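Long-range contacts in diaminobutyrate-pyruvate transaminase and L-2,4-diaminobutyrate decarboxylase (Vibrio parahaemolyticus, PDB 2QMA), which probably acts as a pyridoxal phosphate-dependent transaminase and carbon-carbon lyase, the chain described here being its C-terminal, glutamate decarboxylase-like domain: residues D151-L155 with I302-K307; R315-V321 with G334-N339. The contacts are given in a common frame with arbitrary orientation. Numbering follows the deposited sequence.

Both contacts belong to the pyridoxal-dependent decarboxylase domain, and their centres lie about 13 Å apart on the same side of the chain's centre. Along the chain they come in series: contact 1 joins the end of helix 136-152 to the loop after strand 290-295, and contact 2 then pairs strands 318-322 and 334-338 of the seven-stranded mixed sheet. They touch directly. Tyr153 and Leu155 of contact 1 pack on Ile319, Val321 and Leu337 of contact 2, with Tyr153 CD2 3.6 Å from Leu337 CD1 and Leu155 CD2 3.7 Å from Ile319 CD1. The chain past the helix end thus rests on one face of the sheet near Lys325, the predicted cofactor-attachment lysine, which carries no cofactor here.

Contact 1: residues D151-L155 with I302-K307; sequences DKYDL and ILSSHK
This is a partly buried contact between a helix C-terminus and a loop, joining the end of helix 136-152 to the loop between strands 290-295 and 318-322. The helix closes in a Schellman motif: Asp154 takes positive phi (62/36), and its N bonds to Asp151 O at 2.9 Å. Residues 302-303 finish a 3-10 segment, followed by a type I turn from Ser304 to Lys307 in which Ser304 OG accepts from His306 N (2.9 Å), an ST turn. Tyr153 and Ile302 are in register, CA to CA 6.8 Å. Apolar Ile302 suits this buried place: its methylene CG1 lies over the Tyr153 ring, 4.1 Å from the centroid, a CH-pi contact. The extended, all-t Lys307 reaches Asp154, NZ to OD2 2.7 Å, in a salt bridge, while a water links NZ (2.8 Å) to Lys152 O (2.5 Å), a carbonyl at the helix end. Lys152 NZ pairs with Asp74 of the second subunit; Tyr153 packs on strands 318-322 and 334-338, and Ser304 and His306 meet helix 389-411.

Contact 2: residues R315-V321 with G334-N339; sequences RAHSISV and GALLVN
Four backbone hydrogen bonds join Ile319 to Leu337 and Val321 to Ala335: Ile319 N to Leu337 O and Leu337 N to Ile319 O are both 2.8 Å, Val321 N to Ala335 O is 3.1 Å, and Ala335 N to Val321 O is 2.9 Å. These hydrogen-bonded antiparallel pairs alternate with the non-hydrogen-bonded pairs Ser318-Val338 and Ser320-Leu336, whose CA atoms are 4.4 and 4.6 Å apart. The strand axes approach to 4.6 Å at 160°. Beyond the strands, Asn339 N bonds to His317 O at 3.2 Å, and the short amide side chain of Asn339 continues the ladder, its ND2 donating to Ala316 O at 2.8 Å; OD1 accepts from Ser156 N.

Between the pairs, CA-H...O contacts such as Ser318 CA to Leu337 O (3.1 Å) add to the close fit. Ile319, Val321, Ala335 and Leu337 share one face, a greasy surface that receives Tyr153; Ile319 CB lies 4.4 Å from Leu337 CB, and Val321 CG2 4.2 Å from Leu337 CD1. Ser318, Ser320, Leu336 and Val338 occupy the other face, where helix 167-187 packs on Ser320, Leu336 and Val338. Small serines suit this buried side because their hydroxyls find partners: Ser318 OG bonds to His292 and Trp290, Ser320 OG to Asn171. Leu336 CD1 comes within 4.1 Å of Ser320 CB.

The two strands form an antiparallel hairpin within the mixed sheet, between strands 290-295 and 160-164. Strand 334-338 is antiparallel to both its neighbours, as in the large-domain sheet of fold-type I pyridoxal phosphate enzymes, and the connection between the hairpin strands carries Lys325, the predicted cofactor-attachment lysine.

Contact 1: residues D151-L155 with I302-K307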
# COMPACT_ATOMS: atom_id res chain seq x y z
N ASP A 151 1.90 -22.03 -8.68
CA ASP A 151 1.24 -23.29 -9.13
C ASP A 151 -0.01 -23.08 -10.00
O ASP A 151 -0.15 -23.68 -11.10
CB ASP A 151 0.98 -24.19 -7.91
CG ASP A 151 -0.51 -24.64 -7.72
OD1 ASP A 151 -1.10 -24.16 -6.69
OD2 ASP A 151 -1.05 -25.48 -8.55
N LYS A 152 -0.88 -22.20 -9.53
CA LYS A 152 -2.16 -21.96 -10.16
C LYS A 152 -1.96 -21.42 -11.57
O LYS A 152 -2.73 -21.78 -12.47
CB LYS A 152 -3.03 -21.04 -9.31
CG LYS A 152 -3.59 -21.69 -8.05
CD LYS A 152 -4.41 -22.96 -8.42
CE LYS A 152 -4.96 -23.67 -7.22
NZ LYS A 152 -5.69 -24.94 -7.59
N TYR A 153 -0.91 -20.63 -11.77
CA TYR A 153 -0.61 -20.04 -13.09
C TYR A 153 0.35 -20.93 -13.90
O TYR A 153 0.78 -20.54 -14.99
CB TYR A 153 -0.08 -18.58 -12.96
CG TYR A 153 -1.19 -17.61 -12.58
CD1 TYR A 153 -2.06 -17.11 -13.54
CD2 TYR A 153 -1.39 -17.23 -11.25
CE1 TYR A 153 -3.10 -16.26 -13.19
CE2 TYR A 153 -2.44 -16.38 -10.89
CZ TYR A 153 -3.29 -15.91 -11.85
OH TYR A 153 -4.33 -15.06 -11.50
N ASP A 154 0.69 -22.10 -13.35
CA ASP A 154 1.51 -23.12 -14.07
C ASP A 154 2.91 -22.61 -14.44
O ASP A 154 3.45 -22.95 -15.50
CB ASP A 154 0.74 -23.62 -15.32
CG ASP A 154 -0.52 -24.36 -14.96
OD1 ASP A 154 -0.44 -25.27 -14.11
OD2 ASP A 154 -1.61 -24.04 -15.50
N LEU A 155 3.51 -21.79 -13.57
CA LEU A 155 4.82 -21.21 -13.83
C LEU A 155 5.93 -22.23 -13.58
O LEU A 155 5.68 -23.27 -12.96
CB LEU A 155 5.03 -19.96 -12.95
CG LEU A 155 3.95 -18.85 -13.03
CD1 LEU A 155 4.28 -17.71 -12.06
CD2 LEU A 155 3.77 -18.29 -14.44
N ILE A 302 -8.16 -17.86 -14.02
CA ILE A 302 -7.30 -19.02 -13.81
C ILE A 302 -7.99 -20.11 -12.96
O ILE A 302 -7.71 -21.31 -13.12
CB ILE A 302 -5.93 -18.61 -13.18
CG1 ILE A 302 -4.84 -19.61 -13.58
CG2 ILE A 302 -6.07 -18.36 -11.65
CD1 ILE A 302 -4.38 -19.46 -15.02
N LEU A 303 -8.93 -19.69 -12.10
CA LEU A 303 -9.63 -20.63 -11.20
C LEU A 303 -10.95 -21.17 -11.76
O LEU A 303 -11.57 -22.07 -11.14
CB LEU A 303 -9.94 -19.98 -9.84
CG LEU A 303 -8.77 -19.48 -9.01
CD1 LEU A 303 -9.28 -18.83 -7.68
CD2 LEU A 303 -7.71 -20.58 -8.79
N SER A 304 -11.35 -20.65 -12.91
CA SER A 304 -12.65 -20.94 -13.49
C SER A 304 -12.58 -21.95 -14.64
O SER A 304 -11.49 -22.41 -15.05
CB SER A 304 -13.26 -19.66 -14.07
OG SER A 304 -12.66 -19.39 -15.35
N SER A 305 -13.75 -22.22 -15.21
CA SER A 305 -13.90 -23.11 -16.39
C SER A 305 -13.35 -22.47 -17.65
O SER A 305 -13.31 -23.11 -18.71
CB SER A 305 -15.38 -23.44 -16.64
OG SER A 305 -15.80 -24.31 -15.62
N HIS A 306 -12.94 -21.21 -17.53
CA HIS A 306 -12.51 -20.41 -18.69
C HIS A 306 -11.01 -20.11 -18.64
O HIS A 306 -10.51 -19.23 -19.35
CB HIS A 306 -13.30 -19.11 -18.73
CG HIS A 306 -14.77 -19.33 -18.83
ND1 HIS A 306 -15.44 -19.43 -20.03
CD2 HIS A 306 -15.71 -19.49 -17.86
CE1 HIS A 306 -16.73 -19.63 -19.80
NE2 HIS A 306 -16.92 -19.68 -18.50
N LYS A 307 -10.32 -20.87 -17.78
CA LYS A 307 -8.86 -20.82 -17.69
C LYS A 307 -8.17 -20.81 -19.07
O LYS A 307 -7.18 -20.09 -19.27
CB LYS A 307 -8.36 -22.00 -16.84
CG LYS A 307 -6.86 -21.96 -16.49
CD LYS A 307 -6.35 -23.30 -15.94
CE LYS A 307 -4.82 -23.27 -15.90
NZ LYS A 307 -4.26 -24.40 -15.12
O HOH W 1 -4.35 -23.74 -12.41

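Contact 2: residues R315-V321 with G334-N339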
# COMPACT_ATOMS: atom_id res chain seq x y z
N ARG A 315 3.68 -18.62 -19.65
CA ARG A 315 4.98 -18.32 -20.27
C ARG A 315 5.47 -16.88 -20.01
O ARG A 315 6.60 -16.54 -20.40
CB ARG A 315 4.86 -18.52 -21.79
CG ARG A 315 4.26 -19.92 -22.20
CD ARG A 315 3.87 -19.94 -23.68
NE ARG A 315 5.01 -19.60 -24.51
CZ ARG A 315 4.93 -19.21 -25.78
NH1 ARG A 315 6.06 -18.95 -26.41
NH2 ARG A 315 3.75 -19.07 -26.40
N ALA A 316 4.65 -16.07 -19.31
CA ALA A 316 4.97 -14.65 -19.04
C ALA A 316 6.28 -14.51 -18.29
O ALA A 316 6.61 -15.33 -17.42
CB ALA A 316 3.86 -14.01 -18.22
N HIS A 317 7.01 -13.45 -18.58
CA HIS A 317 8.13 -13.10 -17.70
C HIS A 317 7.62 -12.59 -16.36
O HIS A 317 8.24 -12.86 -15.33
CB HIS A 317 9.04 -12.03 -18.29
CG HIS A 317 9.86 -12.50 -19.46
ND1 HIS A 317 9.29 -12.80 -20.68
CD2 HIS A 317 11.19 -12.69 -19.60
CE1 HIS A 317 10.25 -13.16 -21.52
NE2 HIS A 317 11.42 -13.10 -20.89
N SER A 318 6.52 -11.80 -16.41
CA SER A 318 5.92 -11.31 -15.17
C SER A 318 4.41 -11.24 -15.32
O SER A 318 3.91 -11.07 -16.45
CB SER A 318 6.49 -9.93 -14.81
OG SER A 318 6.32 -8.98 -15.86
N ILE A 319 3.70 -11.37 -14.20
CA ILE A 319 2.24 -11.33 -14.17
C ILE A 319 1.78 -10.53 -12.97
O ILE A 319 2.19 -10.81 -11.83
CB ILE A 319 1.64 -12.72 -14.02
CG1 ILE A 319 2.09 -13.68 -15.16
CG2 ILE A 319 0.10 -12.65 -13.90
CD1 ILE A 319 1.87 -15.12 -14.80
N SER A 320 0.94 -9.53 -13.23
CA SER A 320 0.27 -8.89 -12.11
C SER A 320 -1.15 -9.45 -11.88
O SER A 320 -1.91 -9.74 -12.81
CB SER A 320 0.37 -7.40 -12.11
OG SER A 320 -0.19 -6.81 -13.23
N VAL A 321 -1.45 -9.66 -10.61
CA VAL A 321 -2.68 -10.30 -10.13
C VAL A 321 -3.25 -9.33 -9.08
O VAL A 321 -2.54 -8.94 -8.15
CB VAL A 321 -2.40 -11.69 -9.44
CG1 VAL A 321 -3.73 -12.34 -9.04
CG2 VAL A 321 -1.56 -12.61 -10.31
N GLY A 334 -2.58 -7.31 -3.85
CA GLY A 334 -2.15 -7.67 -5.22
C GLY A 334 -0.80 -8.37 -5.15
O GLY A 334 -0.18 -8.39 -4.11
N ALA A 335 -0.34 -8.95 -6.25
CA ALA A 335 1.03 -9.54 -6.24
C ALA A 335 1.59 -9.42 -7.63
O ALA A 335 0.85 -9.25 -8.59
CB ALA A 335 0.99 -10.99 -5.87
N LEU A 336 2.89 -9.56 -7.71
CA LEU A 336 3.57 -9.67 -8.96
C LEU A 336 4.29 -11.00 -8.96
O LEU A 336 5.13 -11.25 -8.07
CB LEU A 336 4.59 -8.57 -9.09
CG LEU A 336 5.32 -8.67 -10.46
CD1 LEU A 336 4.43 -8.04 -11.59
CD2 LEU A 336 6.68 -8.05 -10.36
N LEU A 337 4.00 -11.82 -9.97
CA LEU A 337 4.68 -13.11 -10.10
C LEU A 337 5.70 -13.02 -11.22
O LEU A 337 5.50 -12.28 -12.23
CB LEU A 337 3.68 -14.23 -10.43
CG LEU A 337 2.43 -14.29 -9.52
CD1 LEU A 337 1.53 -15.41 -10.03
CD2 LEU A 337 2.83 -14.52 -8.03
N VAL A 338 6.79 -13.74 -11.04
CA VAL A 338 7.79 -13.85 -12.08
C VAL A 338 8.13 -15.32 -12.37
O VAL A 338 8.14 -16.16 -11.45
CB VAL A 338 9.13 -13.02 -11.81
CG1 VAL A 338 8.82 -11.47 -11.68
CG2 VAL A 338 9.94 -13.59 -10.65
N ASN A 339 8.37 -15.62 -13.63
CA ASN A 339 8.71 -16.96 -14.02
C ASN A 339 10.13 -17.36 -13.60
O ASN A 339 10.40 -18.54 -13.36
CB ASN A 339 8.52 -17.18 -15.54
CG ASN A 339 7.48 -18.27 -15.84
OD1 ASN A 339 7.45 -19.32 -15.17
ND2 ASN A 339 6.63 -18.03 -16.86